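Local atomic coordinates of pyridine nucleotide-disulphide oxidoreductase dimerisation region (Escherichia coli BL21, PDB entry 6KYY), a protein that is a copper-binding, FAD-dependent flavoprotein disulfide reductase, induced by hypochlorous acid and probably involved in resistance to reactive chlorine stress. Residues B[12-17]-B[123-128]; B[103-108]-B[263-268]. All blocks are in the same frame, centred on the assembly; numbering follows the deposited sequence.

Contact 1: B[12-17]-B[123-128]. With FAD (flavin-adenine dinucleotide), chain N.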
loop_
_atom_site.group_PDB
_atom_site.type_symbol
_atom_site.label_atom_id
_atom_site.label_comp_id
_atom_site.label_asym_id
_atom_site.label_seq_id
_atom_site.Cartn_x
_atom_site.Cartn_y
_atom_site.Cartn_z
ATOM N N GLN B 12 21.568 34.858 5.229
ATOM C CA GLN B 12 21.346 34.342 6.575
ATOM C C GLN B 12 21.501 32.828 6.619
ATOM O O GLN B 12 21.867 32.269 7.659
ATOM C CB GLN B 12 19.961 34.751 7.077
ATOM C CG GLN B 12 19.782 36.250 7.256
ATOM C CD GLN B 12 18.325 36.665 7.286
ATOM O OE1 GLN B 12 17.623 36.584 6.279
ATOM N NE2 GLN B 12 17.861 37.113 8.447
ATOM N N ALA B 13 21.238 32.154 5.501
ATOM C CA ALA B 13 21.401 30.713 5.393
ATOM C C ALA B 13 21.899 30.377 3.997
ATOM O O ALA B 13 21.363 30.881 3.007
ATOM C CB ALA B 13 20.085 29.980 5.678
ATOM N N VAL B 14 22.928 29.537 3.923
ATOM C CA VAL B 14 23.453 29.034 2.658
ATOM C C VAL B 14 23.428 27.515 2.719
ATOM O O VAL B 14 24.049 26.914 3.605
ATOM C CB VAL B 14 24.873 29.547 2.371
ATOM C CG1 VAL B 14 25.347 29.051 1.014
ATOM C CG2 VAL B 14 24.912 31.062 2.426
ATOM N N ILE B 15 22.711 26.896 1.785
ATOM C CA ILE B 15 22.599 25.446 1.701
ATOM C C ILE B 15 23.433 24.969 0.520
ATOM O O ILE B 15 23.432 25.594 -0.546
ATOM C CB ILE B 15 21.128 25.005 1.565
ATOM C CG1 ILE B 15 20.342 25.404 2.815
ATOM C CG2 ILE B 15 21.033 23.506 1.343
ATOM C CD1 ILE B 15 18.954 25.924 2.526
ATOM N N ILE B 16 24.155 23.866 0.717
ATOM C CA ILE B 16 25.047 23.334 -0.306
ATOM C C ILE B 16 24.489 22.025 -0.847
ATOM O O ILE B 16 24.737 20.953 -0.285
ATOM C CB ILE B 16 26.470 23.140 0.250
ATOM C CG1 ILE B 16 26.966 24.433 0.900
ATOM C CG2 ILE B 16 27.418 22.694 -0.852
ATOM C CD1 ILE B 16 28.212 24.255 1.734
ATOM N N GLY B 17 23.739 22.102 -1.945
ATOM C CA GLY B 17 23.157 20.920 -2.548
ATOM C C GLY B 17 21.643 20.940 -2.546
ATOM O O GLY B 17 21.025 21.474 -1.621
ATOM N N LEU B 123 32.446 32.793 -8.236
ATOM C CA LEU B 123 31.752 33.721 -7.355
ATOM C C LEU B 123 32.109 33.395 -5.911
ATOM O O LEU B 123 32.576 32.297 -5.597
ATOM C CB LEU B 123 30.225 33.661 -7.525
ATOM C CG LEU B 123 29.591 33.797 -8.909
ATOM C CD1 LEU B 123 28.078 33.651 -8.800
ATOM C CD2 LEU B 123 29.956 35.126 -9.545
ATOM N N GLU B 124 31.873 34.362 -5.027
ATOM C CA GLU B 124 32.112 34.206 -3.599
ATOM C C GLU B 124 30.816 34.474 -2.847
ATOM O O GLU B 124 30.162 35.497 -3.077
ATOM C CB GLU B 124 33.220 35.147 -3.117
ATOM C CG GLU B 124 34.595 34.497 -3.035
ATOM C CD GLU B 124 35.252 34.335 -4.397
ATOM O OE1 GLU B 124 35.068 35.220 -5.260
ATOM O OE2 GLU B 124 35.956 33.324 -4.602
ATOM N N ILE B 125 30.449 33.558 -1.954
ATOM C CA ILE B 125 29.163 33.588 -1.268
ATOM C C ILE B 125 29.397 33.425 0.227
ATOM O O ILE B 125 30.085 32.491 0.652
ATOM C CB ILE B 125 28.220 32.486 -1.790
ATOM C CG1 ILE B 125 27.942 32.700 -3.281
ATOM C CG2 ILE B 125 26.933 32.448 -0.971
ATOM C CD1 ILE B 125 26.671 32.067 -3.770
ATOM N N HIS B 126 28.820 34.326 1.018
ATOM C CA HIS B 126 28.973 34.321 2.465
ATOM C C HIS B 126 27.679 33.880 3.136
ATOM O O HIS B 126 26.583 34.066 2.597
ATOM C CB HIS B 126 29.374 35.705 2.983
ATOM C CG HIS B 126 30.376 36.406 2.120
ATOM N ND1 HIS B 126 31.576 35.833 1.758
ATOM C CD2 HIS B 126 30.359 37.633 1.550
ATOM C CE1 HIS B 126 32.254 36.676 1.001
ATOM N NE2 HIS B 126 31.538 37.777 0.860
ATOM N N GLY B 127 27.814 33.304 4.328
ATOM C CA GLY B 127 26.658 32.822 5.057
ATOM C C GLY B 127 26.750 32.964 6.562
ATOM O O GLY B 127 27.740 32.555 7.175
ATOM N N GLU B 128 25.715 33.556 7.167
ATOM C CA GLU B 128 25.614 33.565 8.622
ATOM C C GLU B 128 25.537 32.145 9.166
ATOM O O GLU B 128 26.177 31.818 10.173
ATOM C CB GLU B 128 24.389 34.371 9.057
ATOM C CG GLU B 128 24.667 35.831 9.364
ATOM C CD GLU B 128 23.400 36.661 9.431
ATOM O OE1 GLU B 128 23.502 37.894 9.605
ATOM O OE2 GLU B 128 22.300 36.082 9.308
HETATM P PA FAD N . 21.136 14.364 -2.181
HETATM O O1A FAD N . 22.142 13.311 -2.463
HETATM O O2A FAD N . 19.687 14.014 -2.535
HETATM O O5B FAD N . 21.535 15.708 -2.885
HETATM C C5B FAD N . 22.889 15.953 -3.320
HETATM C C4B FAD N . 22.897 17.170 -4.211
HETATM O O4B FAD N . 24.009 18.026 -3.862
HETATM C C3B FAD N . 23.020 16.879 -5.707
HETATM O O3B FAD N . 22.098 17.670 -6.448
HETATM C C2B FAD N . 24.474 17.248 -6.018
HETATM O O2B FAD N . 24.630 17.702 -7.358
HETATM C C1B FAD N . 24.704 18.390 -5.034
HETATM N N9A FAD N . 26.105 18.621 -4.692
HETATM C C8A FAD N . 27.035 17.683 -4.330
HETATM N N7A FAD N . 28.225 18.178 -4.079
HETATM C C5A FAD N . 28.065 19.539 -4.294
HETATM C C6A FAD N . 28.954 20.627 -4.198
HETATM N N6A FAD N . 30.237 20.510 -3.844
HETATM N N1A FAD N . 28.472 21.858 -4.479
HETATM C C2A FAD N . 27.190 21.982 -4.832
HETATM N N3A FAD N . 26.261 21.032 -4.957
HETATM C C4A FAD N . 26.764 19.826 -4.672
HETATM N N1 FAD N . 16.310 6.322 -0.387
HETATM C C2 FAD N . 15.109 5.906 0.113
HETATM O O2 FAD N . 14.632 6.395 1.143
HETATM N N3 FAD N . 14.401 4.913 -0.541
HETATM C C4 FAD N . 14.795 4.250 -1.686
HETATM O O4 FAD N . 14.071 3.390 -2.181
HETATM C C4X FAD N . 16.075 4.697 -2.208
HETATM N N5 FAD N . 16.511 4.153 -3.306
HETATM C C5X FAD N . 17.729 4.583 -3.806
HETATM C C6 FAD N . 18.218 3.996 -4.971
HETATM C C7 FAD N . 19.436 4.393 -5.515
HETATM C C7M FAD N . 19.933 3.736 -6.775
HETATM C C8 FAD N . 20.183 5.398 -4.881
HETATM C C8M FAD N . 21.503 5.851 -5.444
HETATM C C9 FAD N . 19.698 5.987 -3.717
HETATM C C9A FAD N . 18.480 5.588 -3.178
HETATM N N10 FAD N . 17.957 6.168 -2.005
HETATM C C10 FAD N . 16.757 5.745 -1.490
HETATM C "C1'" FAD N . 18.698 7.219 -1.292
HETATM C "C2'" FAD N . 18.293 8.631 -1.703
HETATM O "O2'" FAD N . 18.613 8.857 -3.076
HETATM C "C3'" FAD N . 19.051 9.640 -0.839
HETATM O "O3'" FAD N . 19.280 9.071 0.444
HETATM C "C4'" FAD N . 18.337 10.981 -0.667
HETATM O "O4'" FAD N . 18.329 11.681 -1.911
HETATM C "C5'" FAD N . 18.958 11.838 0.417
HETATM O "O5'" FAD N . 20.052 12.591 -0.147
HETATM P P FAD N . 20.589 13.897 0.549
HETATM O O1P FAD N . 19.417 14.680 1.149
HETATM O O2P FAD N . 21.664 13.569 1.511
HETATM O O3P FAD N . 21.179 14.757 -0.646
#

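Contact 2: B[103-108]-B[263-268]. With CU (copper (II) ion), chain P; FAD (flavin-adenine dinucleotide), chain N.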
loop_
_atom_site.group_PDB
_atom_site.type_symbol
_atom_site.label_atom_id
_atom_site.label_comp_id
_atom_site.label_asym_id
_atom_site.label_seq_id
_atom_site.Cartn_x
_atom_site.Cartn_y
_atom_site.Cartn_z
ATOM N N ASP B 103 23.725 28.046 -9.466
ATOM C CA ASP B 103 24.448 26.965 -10.121
ATOM C C ASP B 103 25.945 27.119 -9.892
ATOM O O ASP B 103 26.485 28.227 -9.945
ATOM C CB ASP B 103 24.152 26.957 -11.622
ATOM C CG ASP B 103 22.799 26.358 -11.949
ATOM O OD1 ASP B 103 22.676 25.115 -11.933
ATOM O OD2 ASP B 103 21.859 27.132 -12.226
ATOM N N GLY B 104 26.614 26.009 -9.635
ATOM C CA GLY B 104 28.056 25.997 -9.465
ATOM C C GLY B 104 28.494 25.015 -8.397
ATOM O O GLY B 104 27.742 24.651 -7.493
ATOM N N GLN B 105 29.750 24.582 -8.503
ATOM C CA GLN B 105 30.342 23.632 -7.568
ATOM C C GLN B 105 30.908 24.401 -6.378
ATOM O O GLN B 105 31.864 25.168 -6.524
ATOM C CB GLN B 105 31.427 22.809 -8.258
ATOM C CG GLN B 105 31.863 21.575 -7.484
ATOM C CD GLN B 105 33.184 21.773 -6.767
ATOM O OE1 GLN B 105 34.151 22.261 -7.349
ATOM N NE2 GLN B 105 33.230 21.392 -5.496
ATOM N N ALA B 106 30.324 24.187 -5.202
ATOM C CA ALA B 106 30.716 24.932 -4.015
ATOM C C ALA B 106 31.976 24.349 -3.387
ATOM O O ALA B 106 32.229 23.143 -3.444
ATOM C CB ALA B 106 29.582 24.944 -2.990
ATOM N N GLU B 107 32.766 25.229 -2.775
ATOM C CA GLU B 107 34.019 24.852 -2.139
ATOM C C GLU B 107 34.262 25.795 -0.970
ATOM O O GLU B 107 34.089 27.010 -1.108
ATOM C CB GLU B 107 35.183 24.915 -3.135
ATOM C CG GLU B 107 36.528 24.499 -2.568
ATOM C CD GLU B 107 37.688 25.010 -3.400
ATOM O OE1 GLU B 107 38.078 26.183 -3.221
ATOM O OE2 GLU B 107 38.207 24.243 -4.239
ATOM N N PHE B 108 34.655 25.236 0.172
ATOM C CA PHE B 108 34.840 26.022 1.388
ATOM C C PHE B 108 36.144 26.807 1.297
ATOM O O PHE B 108 37.230 26.219 1.259
ATOM C CB PHE B 108 34.839 25.117 2.616
ATOM C CG PHE B 108 33.479 24.910 3.222
ATOM C CD1 PHE B 108 32.825 25.945 3.870
ATOM C CD2 PHE B 108 32.859 23.673 3.154
ATOM C CE1 PHE B 108 31.575 25.754 4.431
ATOM C CE2 PHE B 108 31.610 23.475 3.714
ATOM C CZ PHE B 108 30.967 24.517 4.354
ATOM N N THR B 263 32.596 14.501 0.082
ATOM C CA THR B 263 33.138 15.646 0.804
ATOM C C THR B 263 34.479 16.139 0.285
ATOM O O THR B 263 34.834 17.288 0.573
ATOM C CB THR B 263 33.301 15.316 2.295
ATOM O OG1 THR B 263 33.773 13.971 2.439
ATOM C CG2 THR B 263 31.983 15.468 3.020
ATOM N N ALA B 264 35.231 15.323 -0.458
ATOM C CA ALA B 264 36.583 15.704 -0.859
ATOM C C ALA B 264 36.583 17.004 -1.656
ATOM O O ALA B 264 37.388 17.905 -1.396
ATOM C CB ALA B 264 37.226 14.576 -1.665
ATOM N N SER B 265 35.677 17.122 -2.629
ATOM C CA SER B 265 35.602 18.339 -3.428
ATOM C C SER B 265 34.978 19.504 -2.671
ATOM O O SER B 265 35.056 20.641 -3.149
ATOM C CB SER B 265 34.822 18.074 -4.716
ATOM O OG SER B 265 33.781 17.137 -4.501
ATOM N N LEU B 266 34.359 19.254 -1.515
ATOM C CA LEU B 266 33.877 20.344 -0.677
ATOM C C LEU B 266 35.012 21.012 0.085
ATOM O O LEU B 266 34.904 22.192 0.441
ATOM C CB LEU B 266 32.824 19.828 0.307
ATOM C CG LEU B 266 31.404 20.398 0.255
ATOM C CD1 LEU B 266 30.610 19.943 1.472
ATOM C CD2 LEU B 266 31.420 21.917 0.164
ATOM N N HIS B 267 36.102 20.277 0.332
ATOM C CA HIS B 267 37.242 20.720 1.128
ATOM C C HIS B 267 36.777 21.222 2.489
ATOM O O HIS B 267 36.886 22.420 2.779
ATOM C CB HIS B 267 38.028 21.810 0.397
ATOM C CG HIS B 267 38.702 21.337 -0.853
ATOM N ND1 HIS B 267 38.263 21.686 -2.111
ATOM C CD2 HIS B 267 39.783 20.542 -1.038
ATOM C CE1 HIS B 267 39.044 21.129 -3.018
ATOM N NE2 HIS B 267 39.974 20.428 -2.394
ATOM N N PRO B 268 36.258 20.342 3.352
ATOM C CA PRO B 268 35.753 20.807 4.653
ATOM C C PRO B 268 36.853 21.156 5.637
ATOM O O PRO B 268 36.571 21.808 6.650
ATOM C CB PRO B 268 34.911 19.622 5.155
ATOM C CG PRO B 268 34.996 18.553 4.081
ATOM C CD PRO B 268 36.170 18.881 3.225
HETATM CU CU CU P . 39.519 20.115 -4.786
HETATM P PA FAD N . 21.136 14.364 -2.181
HETATM O O1A FAD N . 22.142 13.311 -2.463
HETATM O O2A FAD N . 19.687 14.014 -2.535
HETATM O O5B FAD N . 21.535 15.708 -2.885
HETATM C C5B FAD N . 22.889 15.953 -3.320
HETATM C C4B FAD N . 22.897 17.170 -4.211
HETATM O O4B FAD N . 24.009 18.026 -3.862
HETATM C C3B FAD N . 23.020 16.879 -5.707
HETATM O O3B FAD N . 22.098 17.670 -6.448
HETATM C C2B FAD N . 24.474 17.248 -6.018
HETATM O O2B FAD N . 24.630 17.702 -7.358
HETATM C C1B FAD N . 24.704 18.390 -5.034
HETATM N N9A FAD N . 26.105 18.621 -4.692
HETATM C C8A FAD N . 27.035 17.683 -4.330
HETATM N N7A FAD N . 28.225 18.178 -4.079
HETATM C C5A FAD N . 28.065 19.539 -4.294
HETATM C C6A FAD N . 28.954 20.627 -4.198
HETATM N N6A FAD N . 30.237 20.510 -3.844
HETATM N N1A FAD N . 28.472 21.858 -4.479
HETATM C C2A FAD N . 27.190 21.982 -4.832
HETATM N N3A FAD N . 26.261 21.032 -4.957
HETATM C C4A FAD N . 26.764 19.826 -4.672
HETATM N N1 FAD N . 16.310 6.322 -0.387
HETATM C C2 FAD N . 15.109 5.906 0.113
HETATM O O2 FAD N . 14.632 6.395 1.143
HETATM N N3 FAD N . 14.401 4.913 -0.541
HETATM C C4 FAD N . 14.795 4.250 -1.686
HETATM O O4 FAD N . 14.071 3.390 -2.181
HETATM C C4X FAD N . 16.075 4.697 -2.208
HETATM N N5 FAD N . 16.511 4.153 -3.306
HETATM C C5X FAD N . 17.729 4.583 -3.806
HETATM C C6 FAD N . 18.218 3.996 -4.971
HETATM C C7 FAD N . 19.436 4.393 -5.515
HETATM C C7M FAD N . 19.933 3.736 -6.775
HETATM C C8 FAD N . 20.183 5.398 -4.881
HETATM C C8M FAD N . 21.503 5.851 -5.444
HETATM C C9 FAD N . 19.698 5.987 -3.717
HETATM C C9A FAD N . 18.480 5.588 -3.178
HETATM N N10 FAD N . 17.957 6.168 -2.005
HETATM C C10 FAD N . 16.757 5.745 -1.490
HETATM C "C1'" FAD N . 18.698 7.219 -1.292
HETATM C "C2'" FAD N . 18.293 8.631 -1.703
HETATM O "O2'" FAD N . 18.613 8.857 -3.076
HETATM C "C3'" FAD N . 19.051 9.640 -0.839
HETATM O "O3'" FAD N . 19.280 9.071 0.444
HETATM C "C4'" FAD N . 18.337 10.981 -0.667
HETATM O "O4'" FAD N . 18.329 11.681 -1.911
HETATM C "C5'" FAD N . 18.958 11.838 0.417
HETATM O "O5'" FAD N . 20.052 12.591 -0.147
HETATM P P FAD N . 20.589 13.897 0.549
HETATM O O1P FAD N . 19.417 14.680 1.149
HETATM O O2P FAD N . 21.664 13.569 1.511
HETATM O O3P FAD N . 21.179 14.757 -0.646
#

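Contact 1: B[12-17]-B[123-128]
Val-14 carries a small apolar contact between the first strand of the FAD-binding Rossmann-type domain and strand 123-127, which meet at 121° and approach to 6.5 Å between their short axes. Its CG1 is anti to the backbone N (chi1 -177°), which leaves CG2 anti to the carbonyl carbon, beside the backbone N. From there Val-14 CG2 packs on both side chain and backbone: 4.2 Å from Ile-125 CG2 and 3.6 Å from the CA of Gly-127, where no side chain intervenes. The same methyl also lies near the carbonyl oxygen of His-126. Strand 36-40 covers Val-14 and Ile-125 through Ile-39.

Towards the solvent-exposed Glu-128, the side chains of Gln-12 and Glu-128 run side by side, pointing the same way, with amide and carboxylate planes 67° apart. This is mere proximity: the amide oxygen of Gln-12 turns to the backbone N of Arg-35, and Glu-128 OE1 has a long, weak ion pair with Lys-10.

No hydrogen bond crosses between 12-17 and 123-128; the backbone bonds of Val-14 go to Lys-129 and Phe-131, past the corner at 128. What joins the two segments is therefore the apolar packing of Val-14.

Contact 2: B[103-108]-B[263-268]
The backbone N of Phe-108 donates to the carbonyl oxygen of Leu-266 at 3.1 Å and 170°, a nearly straight bond joining two loops that follow strands 99-103 and 259-261. The same oxygen sits at the edge of the Phe-108 ring, close to its plane, and the ring's CD2 packs on Leu-266 CD2 at 3.8 Å as the two side chains cross.

A second bond comes from a side chain. Gln-105 has CG anti to its backbone N and bends at chi2, and its NE2 reaches Ser-265 O at 3.1 Å. The acceptor lies near the plane of the Gln-105 amide, but the donor stands well above the carbonyl plane of Ser-265 and the N-H angle is 139°, so this bond is more bent than the first.

Next along the chain from Gln-105, Ala-106 turns its backbone to the cofactor: its N donates to FAD N1A at 3.1 Å, and its O accepts a weak bond from FAD N6A at 3.3 Å. Two further carbonyls are met by side chains, Gln-105 O by His-117 ND1 and Phe-108 O by Asn-270 ND2.

Glu-107 OE1 forms a salt bridge with Arg-115 NE; Glu-107 OE2 lies 3.3 Å from His-267 ND1, the carboxylate and ring planes standing 82° apart. Ala-264 O lies over the centre of one face of that ring. His-267 NE2 is a ligand of a copper ion, modelled at 2.5 Å, but the site geometry is imprecise and nothing finer follows from it.

The Phe-108 and Gln-105 donors thus tie the loops together, while the N and O of Ala-106 serve the adenine.

Overall arrangement
Ile-16, near the end of the strand in contact 1, is where the two contacts meet, their centres 12 Å apart. Its CG2 packs on Ala-106 CB at 3.8 Å and more loosely on Leu-266 CD2 at 4.2 Å, while its CD1 reaches Phe-108 CZ at 3.8 Å. Both contacts also share the adenosine half of FAD: in contact 1, Gly-17 CA lies 3.3 Å from FAD O4B of the ribose, whereas contact 2 hydrogen-bonds the adenine. The flavin is remote from both. The pair illustrates how separate parts of a Rossmann-type domain can serve the adenosine end of the cofactor, while other residues, including His-433 of the second subunit, also bind FAD.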